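Local structure of SG7.AF (Anopheles freeborni, 6XL7) at residues A[28-37]-A[96-107]; A[51-62]-A[110-118]. The protein inhibits the alternative pathway of host complement as a mosquito salivary protein, acting on the activated C3 convertase C3bBb and leaving the classical pathway unaffected. One frame throughout, in Å; residues are numbered along the deposited sequence. Where two conformers were deposited one is given.

Overall arrangement
Both contacts belong to a mainly helical single chain, and their centres lie about 20 Å apart. Along the sequence their segments alternate: 28-37, 51-62, 96-107, 110-118. Helix 89-113 serves both, packing against helix 23-46 in interaction 1 and, at its C-terminal end, against the start of helix 56-77 in interaction 2. Interaction 1 is central, about 6 Å from the centre of the chain; interaction 2 is about 16 Å from it, where the weakly bonded strands 53-54 and 115-116 and a disulfide close one end of the bundle. The two meet directly through packing of Ile106 on Met62, which makes the helical core continuous with that covalently linked end.

Interaction 1. Residues A[28-37]-A[96-107]; sequences SAKFGVQSQL and KPSYLTALGEIR
Leu103 and Gln36 interlock the two helices as reciprocal knobs into holes. Leu103 enters among Gly32, Val33, Gln36 and Leu37, while Gln36 fits among Leu100, Leu103, Gly104 and Arg107. The helix axes run the same general way, at 37° with a closest approach of 8.9 Å. Gly32 CA lies 3.6 Å from Leu100 CD2 and Gly104 CA 3.3 Å from Gln36 OE1, consistent with close approach at the two glycines.

Packing is tight at Gly32, whose carbonyl carbon is 3.4 Å from Leu103 CD1. That same methyl covers one face of the Tyr99 ring, offset toward its rim, and Phe73 stacks with the ring from outside the two segments. Tyr99, with CG opposite its backbone N (chi1 174°), brings its hydroxyl to the backbone of helix 23-46, where OH donates to Ala29 O at 2.8 Å. The donor is tilted 19° from the carbonyl plane, and this oxygen also accepts the helical bond from Val33 N.

The side formed by Ser28, Phe31 and Lys96 is looser. Extended Lys96 makes a weak bond from NZ to Ser28 OG at 3.4 Å, and the exposed Phe31 ring touches Leu100 CD2 only distantly. Ser28 and Phe31 were each modelled in two conformers, and these contacts hold for one of them.

A separate, firmly bonded and partly exposed site lies toward the C-terminal ends. Arg107 NH1 binds Gln36 twice: it meets backbone O at 2.8 Å on a lone pair, and side-chain OE1 at 3.0 Å from above the amide plane. Both acceptors lie near the guanidinium plane; a water joins OE1 to NH2. The chemistry thus divides between a buried apolar seam with its tyrosine hydroxyl satisfied, and an arginine–glutamine group whose shared donor ties side-chain orientation to the carbonyl at the pi-type turn of helix 23-46.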
loop_
_atom_site.group_PDB
_atom_site.type_symbol
_atom_site.label_atom_id
_atom_site.label_comp_id
_atom_site.label_asym_id
_atom_site.label_seq_id
_atom_site.Cartn_x
_atom_site.Cartn_y
_atom_site.Cartn_z
ATOM N N SER A 28 7.576 1.421 9.679
ATOM C CA SER A 28 6.212 0.917 9.829
ATOM C C SER A 28 5.391 1.159 8.574
ATOM O O SER A 28 4.602 0.295 8.165
ATOM C CB SER A 28 5.530 1.552 11.046
ATOM O OG SER A 28 5.955 0.925 12.241
ATOM N N ALA A 29 5.551 2.324 7.944
ATOM C CA ALA A 29 4.797 2.606 6.725
ATOM C C ALA A 29 5.150 1.619 5.620
ATOM O O ALA A 29 4.262 1.067 4.961
ATOM C CB ALA A 29 5.054 4.038 6.273
ATOM N N LYS A 30 6.446 1.364 5.429
ATOM C CA LYS A 30 6.881 0.427 4.399
ATOM C C LYS A 30 6.463 -0.996 4.726
ATOM O O LYS A 30 6.010 -1.732 3.836
ATOM C CB LYS A 30 8.390 0.533 4.197
ATOM C CG LYS A 30 8.817 1.852 3.580
ATOM C CD LYS A 30 10.342 1.991 3.579
ATOM C CE LYS A 30 10.761 3.366 3.096
ATOM N NZ LYS A 30 12.234 3.570 3.196
ATOM N N PHE A 31 6.584 -1.406 5.992
ATOM C CA PHE A 31 6.156 -2.751 6.372
ATOM C C PHE A 31 4.681 -2.962 6.079
ATOM O O PHE A 31 4.272 -4.033 5.619
ATOM C CB PHE A 31 6.419 -3.004 7.860
ATOM C CG PHE A 31 5.591 -4.128 8.432
ATOM C CD1 PHE A 31 5.955 -5.450 8.216
ATOM C CD2 PHE A 31 4.442 -3.867 9.167
ATOM C CE1 PHE A 31 5.195 -6.488 8.720
ATOM C CE2 PHE A 31 3.677 -4.901 9.678
ATOM C CZ PHE A 31 4.055 -6.214 9.456
ATOM N N GLY A 32 3.857 -1.949 6.358
ATOM C CA GLY A 32 2.437 -2.084 6.088
ATOM C C GLY A 32 2.157 -2.365 4.626
ATOM O O GLY A 32 1.396 -3.275 4.289
ATOM N N VAL A 33 2.769 -1.579 3.738
ATOM C CA VAL A 33 2.559 -1.781 2.305
ATOM C C VAL A 33 3.085 -3.145 1.875
ATOM O O VAL A 33 2.430 -3.856 1.097
ATOM C CB VAL A 33 3.183 -0.623 1.499
ATOM C CG1 VAL A 33 3.153 -0.930 0.004
ATOM C CG2 VAL A 33 2.441 0.666 1.776
ATOM N N GLN A 34 4.256 -3.540 2.381
ATOM C CA GLN A 34 4.837 -4.829 2.003
ATOM C C GLN A 34 3.942 -5.983 2.428
ATOM O O GLN A 34 3.682 -6.909 1.646
ATOM C CB GLN A 34 6.211 -5.003 2.662
ATOM C CG GLN A 34 7.302 -4.039 2.220
ATOM C CD GLN A 34 8.520 -4.029 3.142
ATOM O OE1 GLN A 34 8.412 -4.265 4.349
ATOM N NE2 GLN A 34 9.683 -3.738 2.574
ATOM N N SER A 35 3.487 -5.965 3.683
ATOM C CA SER A 35 2.809 -7.129 4.247
ATOM C C SER A 35 1.348 -7.190 3.814
ATOM O O SER A 35 0.815 -8.280 3.586
ATOM C CB SER A 35 2.909 -7.102 5.775
ATOM O OG SER A 35 2.317 -5.927 6.307
ATOM N N GLN A 36 0.684 -6.043 3.705
ATOM C CA GLN A 36 -0.735 -6.039 3.394
ATOM C C GLN A 36 -1.024 -6.040 1.899
ATOM O O GLN A 36 -2.126 -6.448 1.495
ATOM C CB GLN A 36 -1.420 -4.825 4.033
ATOM C CG GLN A 36 -1.433 -4.834 5.561
ATOM C CD GLN A 36 -2.413 -5.836 6.130
ATOM O OE1 GLN A 36 -3.479 -6.084 5.558
ATOM N NE2 GLN A 36 -2.062 -6.413 7.270
ATOM N N LEU A 37 -0.069 -5.607 1.072
ATOM C CA LEU A 37 -0.326 -5.418 -0.353
ATOM C C LEU A 37 0.698 -6.098 -1.256
ATOM O O LEU A 37 0.322 -6.935 -2.090
ATOM C CB LEU A 37 -0.431 -3.924 -0.673
ATOM C CG LEU A 37 -1.715 -3.266 -0.155
ATOM C CD1 LEU A 37 -1.556 -1.767 -0.136
ATOM C CD2 LEU A 37 -2.890 -3.659 -1.037
ATOM N N LYS A 96 -1.178 2.846 13.976
ATOM C CA LYS A 96 -0.770 1.750 13.108
ATOM C C LYS A 96 -1.864 0.721 12.833
ATOM O O LYS A 96 -2.003 0.303 11.672
ATOM C CB LYS A 96 0.502 1.097 13.644
ATOM C CG LYS A 96 1.092 0.034 12.725
ATOM C CD LYS A 96 2.399 -0.491 13.308
ATOM C CE LYS A 96 3.023 -1.558 12.427
ATOM N NZ LYS A 96 4.353 -1.978 12.957
ATOM N N PRO A 97 -2.668 0.285 13.813
ATOM C CA PRO A 97 -3.678 -0.741 13.482
ATOM C C PRO A 97 -4.678 -0.292 12.430
ATOM O O PRO A 97 -5.037 -1.077 11.537
ATOM C CB PRO A 97 -4.328 -1.051 14.840
ATOM C CG PRO A 97 -3.230 -0.724 15.845
ATOM C CD PRO A 97 -2.557 0.485 15.274
ATOM N N SER A 98 -5.132 0.957 12.489
ATOM C CA SER A 98 -6.077 1.414 11.473
ATOM C C SER A 98 -5.413 1.568 10.113
ATOM O O SER A 98 -6.066 1.357 9.082
ATOM C CB SER A 98 -6.790 2.694 11.908
ATOM O OG SER A 98 -5.893 3.751 12.126
ATOM N N TYR A 99 -4.120 1.898 10.090
ATOM C CA TYR A 99 -3.362 1.915 8.842
ATOM C C TYR A 99 -3.352 0.533 8.206
ATOM O O TYR A 99 -3.686 0.374 7.025
ATOM C CB TYR A 99 -1.936 2.375 9.156
ATOM C CG TYR A 99 -0.955 2.335 8.012
ATOM C CD1 TYR A 99 -1.170 3.086 6.861
ATOM C CD2 TYR A 99 0.217 1.577 8.110
ATOM C CE1 TYR A 99 -0.249 3.068 5.818
ATOM C CE2 TYR A 99 1.134 1.547 7.079
ATOM C CZ TYR A 99 0.896 2.295 5.938
ATOM O OH TYR A 99 1.789 2.307 4.880
ATOM N N LEU A 100 -2.973 -0.483 8.976
ATOM C CA LEU A 100 -2.890 -1.836 8.432
ATOM C C LEU A 100 -4.254 -2.334 7.965
ATOM O O LEU A 100 -4.363 -2.935 6.886
ATOM C CB LEU A 100 -2.308 -2.772 9.485
ATOM C CG LEU A 100 -0.877 -2.442 9.918
ATOM C CD1 LEU A 100 -0.420 -3.404 10.989
ATOM C CD2 LEU A 100 0.077 -2.479 8.728
ATOM N N THR A 101 -5.304 -2.097 8.758
ATOM C CA THR A 101 -6.656 -2.486 8.359
ATOM C C THR A 101 -7.071 -1.800 7.061
ATOM O O THR A 101 -7.660 -2.436 6.175
ATOM C CB THR A 101 -7.647 -2.156 9.474
ATOM O OG1 THR A 101 -7.320 -2.915 10.646
ATOM C CG2 THR A 101 -9.069 -2.469 9.046
ATOM N N ALA A 102 -6.761 -0.511 6.920
ATOM C CA ALA A 102 -7.147 0.204 5.710
ATOM C C ALA A 102 -6.400 -0.342 4.497
ATOM O O ALA A 102 -6.979 -0.453 3.406
ATOM C CB ALA A 102 -6.905 1.704 5.889
ATOM N N LEU A 103 -5.120 -0.688 4.659
ATOM C CA LEU A 103 -4.378 -1.293 3.553
ATOM C C LEU A 103 -4.976 -2.641 3.187
ATOM O O LEU A 103 -5.051 -2.994 2.004
ATOM C CB LEU A 103 -2.903 -1.454 3.912
ATOM C CG LEU A 103 -2.097 -0.165 4.101
ATOM C CD1 LEU A 103 -0.665 -0.507 4.469
ATOM C CD2 LEU A 103 -2.134 0.735 2.866
ATOM N N GLY A 104 -5.409 -3.406 4.187
ATOM C CA GLY A 104 -6.031 -4.689 3.910
ATOM C C GLY A 104 -7.312 -4.552 3.113
ATOM O O GLY A 104 -7.611 -5.384 2.249
ATOM N N GLU A 105 -8.085 -3.504 3.386
ATOM C CA GLU A 105 -9.297 -3.258 2.613
ATOM C C GLU A 105 -8.953 -2.908 1.173
ATOM O O GLU A 105 -9.621 -3.372 0.239
ATOM C CB GLU A 105 -10.127 -2.156 3.273
ATOM C CG GLU A 105 -10.641 -2.546 4.647
ATOM C CD GLU A 105 -11.358 -1.410 5.357
ATOM O OE1 GLU A 105 -11.955 -1.660 6.425
ATOM O OE2 GLU A 105 -11.324 -0.275 4.843
ATOM N N ILE A 106 -7.895 -2.122 0.975
ATOM C CA ILE A 106 -7.419 -1.833 -0.376
ATOM C C ILE A 106 -7.022 -3.119 -1.090
ATOM O O ILE A 106 -7.295 -3.285 -2.285
ATOM C CB ILE A 106 -6.281 -0.796 -0.351
ATOM C CG1 ILE A 106 -6.806 0.574 0.102
ATOM C CG2 ILE A 106 -5.630 -0.692 -1.727
ATOM C CD1 ILE A 106 -5.692 1.524 0.524
ATOM N N ARG A 107 -6.392 -4.058 -0.375
ATOM C CA ARG A 107 -6.033 -5.331 -0.994
ATOM C C ARG A 107 -7.266 -6.034 -1.544
ATOM O O ARG A 107 -7.279 -6.475 -2.699
ATOM C CB ARG A 107 -5.310 -6.239 0.011
ATOM C CG ARG A 107 -4.960 -7.626 -0.571
ATOM C CD ARG A 107 -4.445 -8.621 0.471
ATOM N NE ARG A 107 -5.378 -8.815 1.581
ATOM C CZ ARG A 107 -5.193 -8.335 2.808
ATOM N NH1 ARG A 107 -4.100 -7.635 3.096
ATOM N NH2 ARG A 107 -6.101 -8.561 3.752
HETATM O O HOH W 1 -5.780 -7.976 6.378
#

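Interaction 2. Residues A[51-62]-A[110-118]. With SO4 (sulfate ion), chain E.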
loop_
_atom_site.group_PDB
_atom_site.type_symbol
_atom_site.label_atom_id
_atom_site.label_comp_id
_atom_site.label_asym_id
_atom_site.label_seq_id
_atom_site.Cartn_x
_atom_site.Cartn_y
_atom_site.Cartn_z
ATOM N N ASP A 51 -0.817 -14.402 -20.881
ATOM C CA ASP A 51 -1.442 -13.296 -21.602
ATOM C C ASP A 51 -2.642 -12.672 -20.885
ATOM O O ASP A 51 -3.417 -11.934 -21.504
ATOM C CB ASP A 51 -1.757 -13.696 -23.042
ATOM C CG ASP A 51 -0.501 -13.852 -23.870
ATOM O OD1 ASP A 51 -0.049 -12.842 -24.456
ATOM O OD2 ASP A 51 0.065 -14.964 -23.895
ATOM N N VAL A 52 -2.793 -12.920 -19.583
ATOM C CA VAL A 52 -3.756 -12.149 -18.803
ATOM C C VAL A 52 -3.421 -10.666 -18.909
ATOM O O VAL A 52 -2.246 -10.270 -18.902
ATOM C CB VAL A 52 -3.750 -12.617 -17.337
ATOM C CG1 VAL A 52 -4.579 -11.674 -16.478
ATOM C CG2 VAL A 52 -4.297 -14.030 -17.222
ATOM N N LYS A 53 -4.459 -9.835 -19.020
ATOM C CA LYS A 53 -4.306 -8.383 -19.026
ATOM C C LYS A 53 -4.728 -7.819 -17.673
ATOM O O LYS A 53 -5.797 -8.167 -17.153
ATOM C CB LYS A 53 -5.143 -7.745 -20.136
ATOM C CG LYS A 53 -4.940 -6.235 -20.271
ATOM C CD LYS A 53 -5.815 -5.646 -21.371
ATOM C CE LYS A 53 -5.682 -4.135 -21.414
ATOM N NZ LYS A 53 -4.262 -3.718 -21.587
ATOM N N LEU A 54 -3.881 -6.972 -17.092
ATOM C CA LEU A 54 -4.221 -6.278 -15.856
ATOM C C LEU A 54 -4.957 -4.981 -16.168
ATOM O O LEU A 54 -4.701 -4.326 -17.180
ATOM C CB LEU A 54 -2.964 -5.949 -15.043
ATOM C CG LEU A 54 -2.072 -7.135 -14.657
ATOM C CD1 LEU A 54 -0.980 -6.672 -13.688
ATOM C CD2 LEU A 54 -2.879 -8.274 -14.051
ATOM N N SER A 55 -5.854 -4.600 -15.264
ATOM C CA SER A 55 -6.596 -3.349 -15.385
ATOM C C SER A 55 -5.742 -2.177 -14.908
ATOM O O SER A 55 -5.429 -2.068 -13.715
ATOM C CB SER A 55 -7.872 -3.433 -14.554
ATOM O OG SER A 55 -8.459 -2.148 -14.397
ATOM N N LYS A 56 -5.419 -1.268 -15.829
ATOM C CA LYS A 56 -4.643 -0.086 -15.461
ATOM C C LYS A 56 -5.416 0.816 -14.506
ATOM O O LYS A 56 -4.828 1.394 -13.586
ATOM C CB LYS A 56 -4.200 0.674 -16.712
ATOM C CG LYS A 56 -3.099 -0.046 -17.484
ATOM C CD LYS A 56 -2.519 0.825 -18.587
ATOM C CE LYS A 56 -1.525 0.043 -19.429
ATOM N NZ LYS A 56 -2.156 -1.173 -20.013
ATOM N N THR A 57 -6.730 0.937 -14.689
ATOM C CA THR A 57 -7.507 1.766 -13.771
ATOM C C THR A 57 -7.506 1.176 -12.371
ATOM O O THR A 57 -7.424 1.912 -11.384
ATOM C CB THR A 57 -8.933 1.988 -14.280
ATOM O OG1 THR A 57 -9.609 0.734 -14.428
ATOM C CG2 THR A 57 -8.918 2.703 -15.618
ATOM N N CYS A 58 -7.560 -0.153 -12.260
ATOM C CA CYS A 58 -7.485 -0.795 -10.952
ATOM C C CYS A 58 -6.152 -0.499 -10.279
ATOM O O CYS A 58 -6.100 -0.148 -9.091
ATOM C CB CYS A 58 -7.662 -2.298 -11.135
ATOM S SG CYS A 58 -7.684 -3.264 -9.603
ATOM N N LEU A 59 -5.057 -0.635 -11.031
ATOM C CA LEU A 59 -3.732 -0.378 -10.474
ATOM C C LEU A 59 -3.582 1.078 -10.055
ATOM O O LEU A 59 -3.054 1.372 -8.972
ATOM C CB LEU A 59 -2.662 -0.765 -11.496
ATOM C CG LEU A 59 -2.592 -2.256 -11.832
ATOM C CD1 LEU A 59 -1.759 -2.460 -13.093
ATOM C CD2 LEU A 59 -1.996 -3.026 -10.668
ATOM N N ASP A 60 -4.072 2.002 -10.880
ATOM C CA ASP A 60 -3.968 3.425 -10.564
ATOM C C ASP A 60 -4.728 3.766 -9.287
ATOM O O ASP A 60 -4.250 4.557 -8.463
ATOM C CB ASP A 60 -4.530 4.253 -11.719
ATOM C CG ASP A 60 -3.637 4.249 -12.953
ATOM O OD1 ASP A 60 -2.487 3.766 -12.878
ATOM O OD2 ASP A 60 -4.096 4.738 -14.015
ATOM N N ARG A 61 -5.916 3.176 -9.108
ATOM C CA ARG A 61 -6.689 3.410 -7.891
ATOM C C ARG A 61 -5.974 2.866 -6.668
ATOM O O ARG A 61 -6.064 3.454 -5.583
ATOM C CB ARG A 61 -8.081 2.791 -7.992
ATOM C CG ARG A 61 -9.011 3.511 -8.926
ATOM C CD ARG A 61 -10.453 3.066 -8.729
ATOM N NE ARG A 61 -10.637 1.647 -9.023
ATOM C CZ ARG A 61 -10.940 1.165 -10.224
ATOM N NH1 ARG A 61 -11.092 1.989 -11.254
ATOM N NH2 ARG A 61 -11.094 -0.142 -10.397
ATOM N N MET A 62 -5.278 1.737 -6.801
ATOM C CA MET A 62 -4.518 1.251 -5.660
ATOM C C MET A 62 -3.483 2.273 -5.221
ATOM O O MET A 62 -3.300 2.505 -4.022
ATOM C CB MET A 62 -3.837 -0.068 -5.998
ATOM C CG MET A 62 -3.151 -0.661 -4.787
ATOM S SD MET A 62 -2.132 -2.104 -5.104
ATOM C CE MET A 62 -0.684 -1.331 -5.809
ATOM N N THR A 110 -8.646 -4.178 -4.610
ATOM C CA THR A 110 -7.767 -4.338 -5.765
ATOM C C THR A 110 -7.880 -5.738 -6.353
ATOM O O THR A 110 -7.911 -5.900 -7.580
ATOM C CB THR A 110 -6.328 -4.021 -5.354
ATOM O OG1 THR A 110 -6.273 -2.682 -4.840
ATOM C CG2 THR A 110 -5.359 -4.153 -6.539
ATOM N N GLU A 111 -7.967 -6.759 -5.500
ATOM C CA GLU A 111 -8.097 -8.126 -6.001
ATOM C C GLU A 111 -9.317 -8.266 -6.895
ATOM O O GLU A 111 -9.280 -8.990 -7.901
ATOM C CB GLU A 111 -8.182 -9.111 -4.834
ATOM C CG GLU A 111 -6.871 -9.303 -4.115
ATOM C CD GLU A 111 -7.002 -10.135 -2.853
ATOM O OE1 GLU A 111 -5.972 -10.674 -2.394
ATOM O OE2 GLU A 111 -8.129 -10.248 -2.317
ATOM N N LYS A 112 -10.410 -7.584 -6.550
ATOM C CA LYS A 112 -11.641 -7.706 -7.327
ATOM C C LYS A 112 -11.513 -7.104 -8.725
ATOM O O LYS A 112 -12.199 -7.553 -9.651
ATOM C CB LYS A 112 -12.813 -7.062 -6.583
ATOM C CG LYS A 112 -13.274 -7.814 -5.338
ATOM C CD LYS A 112 -14.434 -7.085 -4.671
ATOM C CE LYS A 112 -15.012 -7.884 -3.511
ATOM N NZ LYS A 112 -14.003 -8.120 -2.440
ATOM N N CYS A 113 -10.661 -6.096 -8.906
ATOM C CA CYS A 113 -10.591 -5.375 -10.174
ATOM C C CYS A 113 -9.329 -5.651 -10.974
ATOM O O CYS A 113 -9.160 -5.064 -12.049
ATOM C CB CYS A 113 -10.761 -3.854 -9.969
ATOM S SG CYS A 113 -9.578 -2.948 -8.866
ATOM N N LEU A 114 -8.455 -6.541 -10.500
ATOM C CA LEU A 114 -7.097 -6.616 -11.032
ATOM C C LEU A 114 -7.062 -7.023 -12.504
ATOM O O LEU A 114 -6.275 -6.468 -13.279
ATOM C CB LEU A 114 -6.257 -7.583 -10.200
ATOM C CG LEU A 114 -5.128 -7.007 -9.354
ATOM C CD1 LEU A 114 -4.333 -8.156 -8.757
ATOM C CD2 LEU A 114 -4.237 -6.083 -10.169
ATOM N N THR A 115 -7.881 -7.989 -12.909
ATOM C CA THR A 115 -7.824 -8.487 -14.282
ATOM C C THR A 115 -8.959 -7.921 -15.131
ATOM O O THR A 115 -10.023 -7.540 -14.634
ATOM C CB THR A 115 -7.844 -10.021 -14.331
ATOM O OG1 THR A 115 -9.090 -10.508 -13.823
ATOM C CG2 THR A 115 -6.705 -10.594 -13.516
ATOM N N THR A 116 -8.718 -7.894 -16.440
ATOM C CA THR A 116 -9.692 -7.392 -17.403
ATOM C C THR A 116 -9.626 -8.252 -18.665
ATOM O O THR A 116 -8.875 -9.225 -18.730
ATOM C CB THR A 116 -9.471 -5.895 -17.653
ATOM O OG1 THR A 116 -10.567 -5.373 -18.406
ATOM C CG2 THR A 116 -8.165 -5.637 -18.393
ATOM N N ARG A 117 -10.427 -7.911 -19.674
ATOM C CA ARG A 117 -10.424 -8.668 -20.917
ATOM C C ARG A 117 -9.290 -8.218 -21.824
ATOM O O ARG A 117 -8.783 -7.101 -21.725
ATOM C CB ARG A 117 -11.680 -8.392 -21.738
ATOM C CG ARG A 117 -12.986 -8.565 -21.069
ATOM C CD ARG A 117 -14.055 -8.143 -22.054
ATOM N NE ARG A 117 -15.387 -8.455 -21.576
ATOM C CZ ARG A 117 -16.484 -8.272 -22.296
ATOM N NH1 ARG A 117 -16.387 -7.803 -23.534
ATOM N NH2 ARG A 117 -17.670 -8.586 -21.794
ATOM N N LEU A 118 -8.945 -9.085 -22.767
ATOM C CA LEU A 118 -8.094 -8.664 -23.868
ATOM C C LEU A 118 -8.852 -7.731 -24.803
ATOM O O LEU A 118 -10.084 -7.772 -24.897
ATOM C CB LEU A 118 -7.628 -9.878 -24.668
ATOM C CG LEU A 118 -6.698 -10.823 -23.912
ATOM C CD1 LEU A 118 -6.065 -11.831 -24.858
ATOM C CD2 LEU A 118 -5.625 -10.031 -23.173
HETATM S S SO4 E . -8.882 -0.852 -17.794
HETATM O O1 SO4 E . -9.839 -0.139 -18.638
HETATM O O2 SO4 E . -9.611 -1.607 -16.778
HETATM O O3 SO4 E . -8.108 -1.773 -18.617
HETATM O O4 SO4 E . -7.981 0.117 -17.175
HETATM O O HOH W 2 -7.067 -11.084 -19.273
HETATM O O HOH W 3 -7.477 -0.849 -6.673
#
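The Arg61 guanidinium lies with one face over its own helix, where Thr57 O and Cys58 CA are both offset toward the rim, while Cys113 meets its edge. There, NH2 is 3.5 Å from Cys113 SG and CB lies in the plane. A bend at its third torsion folds the arginine back alongside the disulfide.

Cys58 SG and Cys113 SG are bonded at 2.1 Å with a disulfide chi3 of 71°. The two halves differ in conformation: in Cys58 the sulfur is opposite the backbone N, whereas in Cys113 it sits between N and the carbonyl carbon (chi1 58°). Next to the bridge, Leu114 CD2 lies 4.5 Å from Cys58 SG and meets Leu59 CD2 at 3.8 Å, the leucines crossing at about a right angle. Thr110 CG2 packs on Cys58 SG, and its hydroxyl, bonded to Ile106 O, also takes a bond from a water shared with Cys58 O.

Beyond the disulfide the two segments pair through their backbones. Ser55 N donates to Leu114 O at 2.8 Å, nearly straight at 170°, and Thr116 N donates to Lys53 O at 3.0 Å. Between these bonds, Leu54 and Thr115 form a non-hydrogen-bonded antiparallel pair. The side chains of Lys53 and Thr116 lie side by side, pointing the same way, with CG and CG2 3.8 Å apart.

Ser55 OG caps the helix by accepting from Cys58 N. It also donates to sulfate O2 at 2.7 Å, while Thr57 N donates to O4. The anion, probably from the crystallisation liquor, sits at the helix N-terminus, where the helix dipole would favour negative charge. A short, weakly bonded antiparallel pairing thus runs into an N-capped helix that a disulfide joins to the C-terminal part of helix 89-113, the bridged end of the helical bundle in this Aegyptin C-terminal-domain protein.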